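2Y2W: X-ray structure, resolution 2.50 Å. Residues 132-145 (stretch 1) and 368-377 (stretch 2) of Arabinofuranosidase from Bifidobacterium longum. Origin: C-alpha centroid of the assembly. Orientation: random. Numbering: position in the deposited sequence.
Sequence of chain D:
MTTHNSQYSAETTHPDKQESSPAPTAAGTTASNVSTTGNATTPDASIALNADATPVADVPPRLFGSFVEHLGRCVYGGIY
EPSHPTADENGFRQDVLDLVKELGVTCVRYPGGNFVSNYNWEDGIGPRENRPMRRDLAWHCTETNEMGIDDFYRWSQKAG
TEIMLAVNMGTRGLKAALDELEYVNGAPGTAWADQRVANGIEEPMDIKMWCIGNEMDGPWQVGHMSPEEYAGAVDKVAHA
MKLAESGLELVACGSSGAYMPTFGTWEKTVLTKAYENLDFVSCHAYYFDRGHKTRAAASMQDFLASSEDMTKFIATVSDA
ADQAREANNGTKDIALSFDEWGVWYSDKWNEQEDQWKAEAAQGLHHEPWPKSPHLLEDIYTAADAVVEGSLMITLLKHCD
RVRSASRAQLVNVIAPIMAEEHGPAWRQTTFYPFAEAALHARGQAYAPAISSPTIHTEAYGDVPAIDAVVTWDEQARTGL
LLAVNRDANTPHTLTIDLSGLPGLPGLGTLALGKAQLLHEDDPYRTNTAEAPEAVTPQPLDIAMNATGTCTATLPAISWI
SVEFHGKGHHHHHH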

# COMPACT_ATOMS: atom_id res chain seq x y z
N PRO D 132 25.19 1.61 -3.24
CA PRO D 132 24.89 2.94 -2.70
C PRO D 132 25.03 3.01 -1.18
O PRO D 132 24.82 2.01 -0.49
CB PRO D 132 23.44 3.16 -3.11
CG PRO D 132 22.86 1.80 -3.19
CD PRO D 132 23.97 0.92 -3.70
N MET D 133 25.39 4.18 -0.68
CA MET D 133 25.47 4.40 0.76
C MET D 133 24.12 4.93 1.24
O MET D 133 23.58 5.89 0.69
CB MET D 133 26.62 5.35 1.09
CG MET D 133 27.46 4.87 2.26
SD MET D 133 29.22 5.24 2.11
CE MET D 133 29.35 6.71 3.13
N ARG D 134 23.58 4.28 2.27
CA ARG D 134 22.19 4.48 2.68
C ARG D 134 22.03 4.84 4.15
O ARG D 134 22.94 4.62 4.96
CB ARG D 134 21.36 3.23 2.35
CG ARG D 134 21.19 2.95 0.87
CD ARG D 134 20.02 3.72 0.27
NE ARG D 134 19.73 3.26 -1.08
CZ ARG D 134 19.86 4.00 -2.18
NH1 ARG D 134 20.27 5.27 -2.10
NH2 ARG D 134 19.57 3.48 -3.36
N ARG D 135 20.87 5.39 4.48
CA ARG D 135 20.48 5.68 5.85
C ARG D 135 19.79 4.47 6.46
O ARG D 135 19.05 3.76 5.77
CB ARG D 135 19.49 6.84 5.89
CG ARG D 135 20.08 8.22 5.85
CD ARG D 135 18.95 9.24 5.92
NE ARG D 135 19.42 10.57 6.32
CZ ARG D 135 18.63 11.61 6.52
NH1 ARG D 135 17.31 11.51 6.37
NH2 ARG D 135 19.16 12.77 6.89
N ASP D 136 20.02 4.25 7.75
CA ASP D 136 19.15 3.38 8.53
C ASP D 136 18.43 4.21 9.58
O ASP D 136 19.06 4.79 10.46
CB ASP D 136 19.94 2.25 9.21
CG ASP D 136 19.09 1.48 10.22
OD1 ASP D 136 17.96 1.10 9.87
OD2 ASP D 136 19.56 1.28 11.36
N LEU D 137 17.10 4.27 9.47
CA LEU D 137 16.28 5.04 10.40
C LEU D 137 16.23 4.43 11.80
O LEU D 137 16.24 5.16 12.79
CB LEU D 137 14.86 5.20 9.85
CG LEU D 137 14.51 6.46 9.06
CD1 LEU D 137 15.36 6.63 7.80
CD2 LEU D 137 13.03 6.45 8.72
N ALA D 138 16.20 3.10 11.87
CA ALA D 138 16.04 2.38 13.13
C ALA D 138 17.12 2.70 14.18
O ALA D 138 16.80 2.93 15.35
CB ALA D 138 15.98 0.89 12.88
N TRP D 139 18.38 2.72 13.76
CA TRP D 139 19.50 2.92 14.68
C TRP D 139 20.27 4.21 14.41
O TRP D 139 21.30 4.48 15.04
CB TRP D 139 20.42 1.69 14.66
CG TRP D 139 19.66 0.46 15.01
CD1 TRP D 139 19.23 -0.51 14.15
CD2 TRP D 139 19.19 0.09 16.31
NE1 TRP D 139 18.53 -1.47 14.84
CE2 TRP D 139 18.48 -1.13 16.16
CE3 TRP D 139 19.30 0.65 17.58
CZ2 TRP D 139 17.90 -1.79 17.24
CZ3 TRP D 139 18.71 -0.00 18.66
CH2 TRP D 139 18.02 -1.21 18.48
N HIS D 140 19.75 5.01 13.48
CA HIS D 140 20.30 6.32 13.12
C HIS D 140 21.75 6.22 12.66
O HIS D 140 22.63 6.89 13.19
CB HIS D 140 20.14 7.32 14.27
CG HIS D 140 20.08 8.75 13.83
ND1 HIS D 140 18.99 9.28 13.18
CD2 HIS D 140 20.97 9.76 13.96
CE1 HIS D 140 19.21 10.55 12.92
NE2 HIS D 140 20.41 10.87 13.38
N CYS D 141 21.99 5.35 11.68
CA CYS D 141 23.33 5.13 11.16
C CYS D 141 23.36 5.22 9.65
O CYS D 141 22.35 5.00 8.99
CB CYS D 141 23.84 3.75 11.60
SG CYS D 141 24.03 3.56 13.39
N THR D 142 24.53 5.55 9.10
CA THR D 142 24.76 5.42 7.67
C THR D 142 25.36 4.04 7.37
O THR D 142 26.30 3.59 8.03
CB THR D 142 25.63 6.57 7.07
OG1 THR D 142 26.13 6.17 5.79
CG2 THR D 142 26.80 6.90 7.96
N GLU D 143 24.78 3.39 6.36
CA GLU D 143 25.12 2.03 5.98
C GLU D 143 25.81 1.99 4.61
O GLU D 143 25.26 2.45 3.60
CB GLU D 143 23.85 1.17 5.98
CG GLU D 143 23.95 -0.18 5.27
CD GLU D 143 24.59 -1.26 6.11
OE1 GLU D 143 24.45 -1.25 7.35
OE2 GLU D 143 25.24 -2.15 5.51
N THR D 144 27.03 1.45 4.59
CA THR D 144 27.84 1.39 3.38
C THR D 144 27.40 0.26 2.45
O THR D 144 27.68 0.30 1.25
CB THR D 144 29.33 1.19 3.70
OG1 THR D 144 29.50 -0.01 4.46
CG2 THR D 144 29.86 2.37 4.49
N ASN D 145 26.72 -0.73 3.02
CA ASN D 145 26.24 -1.91 2.30
C ASN D 145 27.35 -2.83 1.77
O ASN D 145 27.14 -3.59 0.83
CB ASN D 145 25.25 -1.53 1.19
CG ASN D 145 23.91 -1.06 1.73
OD1 ASN D 145 23.19 -1.82 2.38
ND2 ASN D 145 23.57 0.19 1.45
N PRO D 368 26.46 14.13 9.70
CA PRO D 368 26.27 12.82 9.09
C PRO D 368 26.06 11.74 10.14
O PRO D 368 26.68 11.78 11.21
CB PRO D 368 27.58 12.58 8.33
CG PRO D 368 28.57 13.49 8.98
CD PRO D 368 27.79 14.69 9.39
N TRP D 369 25.18 10.79 9.84
CA TRP D 369 24.87 9.70 10.76
C TRP D 369 26.10 8.80 10.93
O TRP D 369 26.84 8.59 9.97
CB TRP D 369 23.65 8.92 10.24
CG TRP D 369 22.38 9.75 10.09
CD1 TRP D 369 22.27 11.12 10.09
CD2 TRP D 369 21.05 9.25 9.89
NE1 TRP D 369 20.97 11.50 9.91
CE2 TRP D 369 20.19 10.37 9.79
CE3 TRP D 369 20.49 7.97 9.79
CZ2 TRP D 369 18.81 10.25 9.60
CZ3 TRP D 369 19.12 7.85 9.60
CH2 TRP D 369 18.29 8.98 9.51
N PRO D 370 26.34 8.30 12.15
CA PRO D 370 27.55 7.51 12.43
C PRO D 370 27.60 6.15 11.73
O PRO D 370 26.57 5.50 11.55
CB PRO D 370 27.50 7.32 13.95
CG PRO D 370 26.08 7.55 14.33
CD PRO D 370 25.57 8.58 13.38
N LYS D 371 28.81 5.74 11.33
CA LYS D 371 29.05 4.42 10.74
C LYS D 371 29.52 3.44 11.80
O LYS D 371 30.48 3.70 12.53
CB LYS D 371 30.10 4.51 9.63
CG LYS D 371 29.53 4.60 8.23
CD LYS D 371 30.44 5.38 7.28
CE LYS D 371 31.63 4.57 6.81
NZ LYS D 371 32.41 5.29 5.77
N SER D 372 28.83 2.30 11.89
CA SER D 372 29.11 1.24 12.88
C SER D 372 29.61 1.75 14.24
O SER D 372 30.76 1.50 14.62
CB SER D 372 30.08 0.20 12.30
OG SER D 372 31.29 0.79 11.85
N PRO D 373 28.75 2.48 14.98
CA PRO D 373 29.11 2.96 16.31
C PRO D 373 28.95 1.87 17.36
O PRO D 373 28.38 0.81 17.08
CB PRO D 373 28.10 4.08 16.55
CG PRO D 373 26.91 3.70 15.77
CD PRO D 373 27.36 2.84 14.63
N HIS D 374 29.44 2.14 18.57
CA HIS D 374 29.27 1.22 19.69
C HIS D 374 27.87 1.37 20.28
O HIS D 374 27.62 2.27 21.09
CB HIS D 374 30.35 1.46 20.75
CG HIS D 374 31.73 1.11 20.29
ND1 HIS D 374 32.38 -0.04 20.68
CD2 HIS D 374 32.59 1.76 19.47
CE1 HIS D 374 33.57 -0.09 20.12
NE2 HIS D 374 33.73 0.99 19.38
N LEU D 375 26.97 0.49 19.87
CA LEU D 375 25.58 0.50 20.32
C LEU D 375 25.19 -0.83 20.94
O LEU D 375 25.54 -1.89 20.41
CB LEU D 375 24.63 0.80 19.15
CG LEU D 375 24.65 2.19 18.48
CD1 LEU D 375 23.88 2.14 17.17
CD2 LEU D 375 24.08 3.27 19.40
N LEU D 376 24.48 -0.77 22.06
CA LEU D 376 23.95 -1.95 22.75
C LEU D 376 25.03 -2.97 23.13
O LEU D 376 24.79 -4.18 23.08
CB LEU D 376 22.86 -2.62 21.90
CG LEU D 376 21.41 -2.14 21.98
CD1 LEU D 376 21.22 -0.71 21.45
CD2 LEU D 376 20.51 -3.10 21.21
N GLU D 377 26.20 -2.47 23.51
CA GLU D 377 27.32 -3.35 23.86
C GLU D 377 27.34 -3.68 25.35
O GLU D 377 28.28 -3.31 26.07
CB GLU D 377 28.65 -2.76 23.39
CG GLU D 377 28.84 -2.77 21.88
CD GLU D 377 30.26 -2.45 21.44
OE1 GLU D 377 31.13 -2.23 22.31
OE2 GLU D 377 30.50 -2.42 20.21
O HOH W 1 26.63 1.54 10.30

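Stretch 1 is a hairpin, its strands 134-136 and 141-143 paired by backbone hydrogen bonds (R134 N to E143 O, 2.8 Å; D136 N to C141 O, 2.7 Å), and stretch 2, which has no regular secondary structure, lies against it. Together they bury 757 Å²; W369 accounts for 195 Å² of it, the largest share of any residue, and its indole is the centre of the first part of the contact.

Before the first strand, M133 makes only a peripheral approach, its CE lying 4.3 Å from K371 NZ. R135 matters more. Its CA-to-CB bond points toward stretch 2, and chi2 and chi3 are both t, which extends the chain across one face of W369. The evidence is twofold: R135 CD sits 3.8 Å from the centroid of the six-membered ring and 19° off its normal, a CH-pi contact, and R135 NE is 3.4 Å from W369 CZ2, with the indole over one face of the guanidinium. A long, flat-ended cationic side chain suits this place, since methylene and guanidinium can both lie on an electron-rich ring.

D136 and L137 meet the edge of the same indole. D136 O approaches W369 CZ3 at 3.2 Å, near the ring plane, while the D136 carboxylate is turned to the hairpin itself, accepting from W139 N (3.0 Å, OD2) and weakly from A138 N (3.3 Å, OD1). The CB of L137 points away, yet its end comes nearer, bringing L137 CD1 to 4.1 Å from W369 CH2, an apolar contact.

W139 extends the apolar contact to the far end of stretch 2, where both leucines point toward stretch 1. It meets them with different parts: W139 CB and the backbone W139 O lie 4.3 Å and 4.1 Å from L375 CD1, and the ring, through W139 CZ3, reaches L376 CD1 at 3.8 Å. The indole NE1 is satisfied elsewhere in the structure.

H140 covers the face of W369 opposite R135. Its imidazole and the indole five-membered ring stack face to face, with centroids 3.8 Å apart and planes at 22°; the closest atoms are H140 CE1 and W369 CE2, at 3.3 Å. The tryptophan is thus sandwiched between two flat groups. With phi/psi of 57/54 and chi1 t, H140 starts sideways but brings its ring over the indole.

The CA-to-CB bond of C141 points away overall, yet C141 CB still lies 3.2 Å from P370 O. C141 SG packs 3.6 Å from P373 CD and 4.0 Å from L375 CD1, a small apolar cluster to which the sulfur is suited.

T142 supplies the one direct hydrogen bond between the stretches: its N donates to P370 O at 3.2 Å, with an N-H...O angle of 146°. A water reinforces this junction, donating to T142 O (3.1 Å from the water O) and accepting from S372 N (2.8 Å from the water O). The aliphatic part of K371 lies alongside, with T142 CG2 3.6 Å from K371 CG and T144 CG2 3.7 Å from K371 CE, so the threonine methyls pack on the lysine methylenes.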